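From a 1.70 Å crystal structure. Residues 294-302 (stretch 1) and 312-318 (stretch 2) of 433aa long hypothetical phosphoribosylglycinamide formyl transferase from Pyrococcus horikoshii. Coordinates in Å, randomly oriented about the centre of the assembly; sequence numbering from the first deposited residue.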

# COMPACT_ATOMS: atom_id res chain seq x y z
N PRO B 294 9.99 -4.09 20.65
CA PRO B 294 8.60 -3.71 20.93
C PRO B 294 7.98 -2.80 19.87
O PRO B 294 7.39 -1.76 20.20
CB PRO B 294 8.71 -3.05 22.30
CG PRO B 294 9.99 -2.29 22.16
CD PRO B 294 10.92 -3.25 21.44
N ARG B 295 8.09 -3.23 18.62
CA ARG B 295 7.59 -2.45 17.48
C ARG B 295 7.83 -3.27 16.24
O ARG B 295 8.50 -4.30 16.30
CB ARG B 295 8.42 -1.14 17.39
CG ARG B 295 9.95 -1.31 17.32
CD ARG B 295 10.62 0.11 17.42
NE ARG B 295 11.68 0.10 18.40
CZ ARG B 295 11.62 0.53 19.66
NH1 ARG B 295 10.52 1.08 20.25
NH2 ARG B 295 12.70 0.33 20.39
N PRO B 296 7.30 -2.82 15.10
CA PRO B 296 7.47 -3.50 13.81
C PRO B 296 9.00 -3.68 13.62
O PRO B 296 9.80 -2.83 14.05
CB PRO B 296 6.90 -2.49 12.81
CG PRO B 296 5.75 -1.86 13.56
CD PRO B 296 6.31 -1.71 15.00
N HIS B 297 9.39 -4.76 12.98
CA HIS B 297 10.78 -5.11 12.82
C HIS B 297 11.08 -5.31 11.32
O HIS B 297 10.19 -5.75 10.57
CB HIS B 297 11.01 -6.43 13.58
CG HIS B 297 12.45 -6.80 13.73
ND1 HIS B 297 13.35 -6.02 14.42
CD2 HIS B 297 13.14 -7.89 13.31
CE1 HIS B 297 14.53 -6.60 14.41
NE2 HIS B 297 14.43 -7.74 13.74
N ASP B 298 12.32 -5.06 10.91
CA ASP B 298 12.61 -5.19 9.50
C ASP B 298 12.31 -6.53 8.84
O ASP B 298 11.84 -6.56 7.71
CB ASP B 298 14.06 -4.73 9.19
CG ASP B 298 15.11 -5.39 10.07
OD1 ASP B 298 16.25 -4.86 10.09
OD2 ASP B 298 14.83 -6.42 10.72
N THR B 299 12.52 -7.64 9.56
CA THR B 299 12.27 -8.96 8.97
C THR B 299 10.80 -9.09 8.61
O THR B 299 10.45 -9.82 7.67
CB THR B 299 12.65 -10.06 9.96
OG1 THR B 299 11.85 -9.93 11.14
CG2 THR B 299 14.16 -9.93 10.34
N GLY B 300 9.97 -8.34 9.32
CA GLY B 300 8.53 -8.35 9.08
C GLY B 300 8.11 -7.68 7.79
O GLY B 300 6.93 -7.71 7.46
N MET B 301 9.03 -7.07 7.04
CA MET B 301 8.62 -6.46 5.77
C MET B 301 8.07 -7.51 4.82
O MET B 301 7.33 -7.19 3.92
CB MET B 301 9.78 -5.67 5.10
CG MET B 301 9.94 -4.26 5.73
SD MET B 301 11.16 -3.28 4.80
CE MET B 301 12.70 -3.82 5.53
N VAL B 302 8.41 -8.77 5.04
CA VAL B 302 7.82 -9.81 4.18
C VAL B 302 6.27 -9.76 4.20
O VAL B 302 5.61 -10.08 3.19
CB VAL B 302 8.31 -11.21 4.61
CG1 VAL B 302 7.85 -11.55 6.02
CG2 VAL B 302 7.78 -12.26 3.60
N SER B 312 -0.38 -5.88 6.71
CA SER B 312 1.06 -6.12 6.94
C SER B 312 1.32 -5.79 8.41
O SER B 312 0.45 -5.27 9.10
CB SER B 312 1.92 -5.12 6.12
OG SER B 312 1.70 -3.81 6.67
N GLU B 313 2.54 -6.07 8.88
CA GLU B 313 2.84 -5.78 10.28
C GLU B 313 2.63 -4.28 10.57
O GLU B 313 2.37 -3.91 11.70
CB GLU B 313 4.30 -6.18 10.67
CG GLU B 313 5.39 -5.53 9.80
CD GLU B 313 6.78 -5.61 10.44
OE1 GLU B 313 7.77 -5.30 9.73
OE2 GLU B 313 6.87 -5.96 11.65
N PHE B 314 2.81 -3.44 9.55
CA PHE B 314 2.65 -1.98 9.77
C PHE B 314 1.22 -1.58 10.00
O PHE B 314 0.94 -0.73 10.88
CB PHE B 314 3.26 -1.27 8.55
CG PHE B 314 4.63 -1.76 8.26
CD1 PHE B 314 5.66 -1.54 9.15
CD2 PHE B 314 4.87 -2.54 7.11
CE1 PHE B 314 6.94 -2.09 8.95
CE2 PHE B 314 6.13 -3.10 6.88
CZ PHE B 314 7.17 -2.88 7.81
N ALA B 315 0.31 -2.17 9.23
CA ALA B 315 -1.09 -1.91 9.37
C ALA B 315 -1.61 -2.60 10.65
O ALA B 315 -2.50 -2.06 11.30
CB ALA B 315 -1.87 -2.46 8.13
N LEU B 316 -1.02 -3.74 11.01
CA LEU B 316 -1.46 -4.43 12.26
C LEU B 316 -1.08 -3.53 13.43
O LEU B 316 -1.85 -3.34 14.36
CB LEU B 316 -0.78 -5.78 12.43
CG LEU B 316 -1.33 -6.83 11.46
CD1 LEU B 316 -0.44 -8.08 11.48
CD2 LEU B 316 -2.79 -7.19 11.85
N HIS B 317 0.13 -2.99 13.38
CA HIS B 317 0.59 -2.09 14.45
C HIS B 317 -0.31 -0.87 14.53
O HIS B 317 -0.74 -0.48 15.61
CB HIS B 317 2.03 -1.63 14.15
CG HIS B 317 2.73 -0.98 15.31
ND1 HIS B 317 2.84 -1.57 16.55
CD2 HIS B 317 3.43 0.18 15.38
CE1 HIS B 317 3.59 -0.81 17.33
NE2 HIS B 317 3.96 0.26 16.65
N LEU B 318 -0.54 -0.23 13.39
CA LEU B 318 -1.35 0.99 13.38
C LEU B 318 -2.76 0.73 13.94
O LEU B 318 -3.29 1.50 14.76
CB LEU B 318 -1.46 1.55 11.96
CG LEU B 318 -2.34 2.79 11.86
CD1 LEU B 318 -1.68 3.96 12.61
CD2 LEU B 318 -2.54 3.16 10.38

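Packing of a loop and short 3-10 turn (294-302) against the first turns of a helix (313-318) in the same chain. The two backbones come nearest at P296 and E313, whose CA atoms lie 6.3 Å apart, and the contact buries 354 Å² in total, counting both sides. S312 precedes the helix as its N-cap: its OG accepts weak hydrogen bonds from F314 N (3.1 Å) and A315 N (3.3 Å), backbone amides that the first helical turn leaves without carbonyl partners. From there E313, F314 and H317 supply nearly all of the helix's side of the contact.

Along stretch 1, the CA-to-CB bond of P294 points away and the residue does not take part. R295 approaches through its backbone, with CA 4.3 Å from H317 CE1, while the end of its side chain leads away and NH1 is hydrogen-bonded elsewhere in the structure. P296 is the centre of the packing. Its CD sits over one face of the H317 imidazole, 3.4 Å from the ring centroid and 10° off the normal, a CH-pi contact well suited to the slightly polarised C-H bonds beside a proline nitrogen. Its CB lies 3.9 Å from F314 CE1, an apolar contact, so the one pyrrolidine ring touches two aromatic side chains a helical turn apart.

The CA-to-CB bond of H297 points away, and its backbone makes the contact instead. Its N donates to E313 OE2 (3.1 Å, N-H...O angle 159°), the hydrogen bond that ties the two stretches together. With chi1 p and chi2 t, E313 carries its carboxylate from the helix to this backbone. H297 O lies just 2.6 Å from E313 OE1; the same carbonyl accepts from G300 N (2.9 Å) in the 3-10 turn.

The CA-to-CB bonds of D298 and T299 point away from the helix, and the turn continues with M301 N bonded to D298 O (2.9 Å). At G300 the backbone comes close to the carboxylate, with G300 C 3.1 Å from E313 OE1. The absence of a side chain makes room here: a CB in ideal position would point toward the helix and fall 2.3 Å from E313 CD, a clash. M301 N is 3.5 Å from E313 OE1, but the angle is too poor for a hydrogen bond. Although the M301 CA-to-CB bond points away, its CG reaches the edge of the F314 ring, 3.7 Å from CZ, adding a second apolar contact to that ring. The CA-to-CB bond of V302 points away, and the residue makes no contact with the helix.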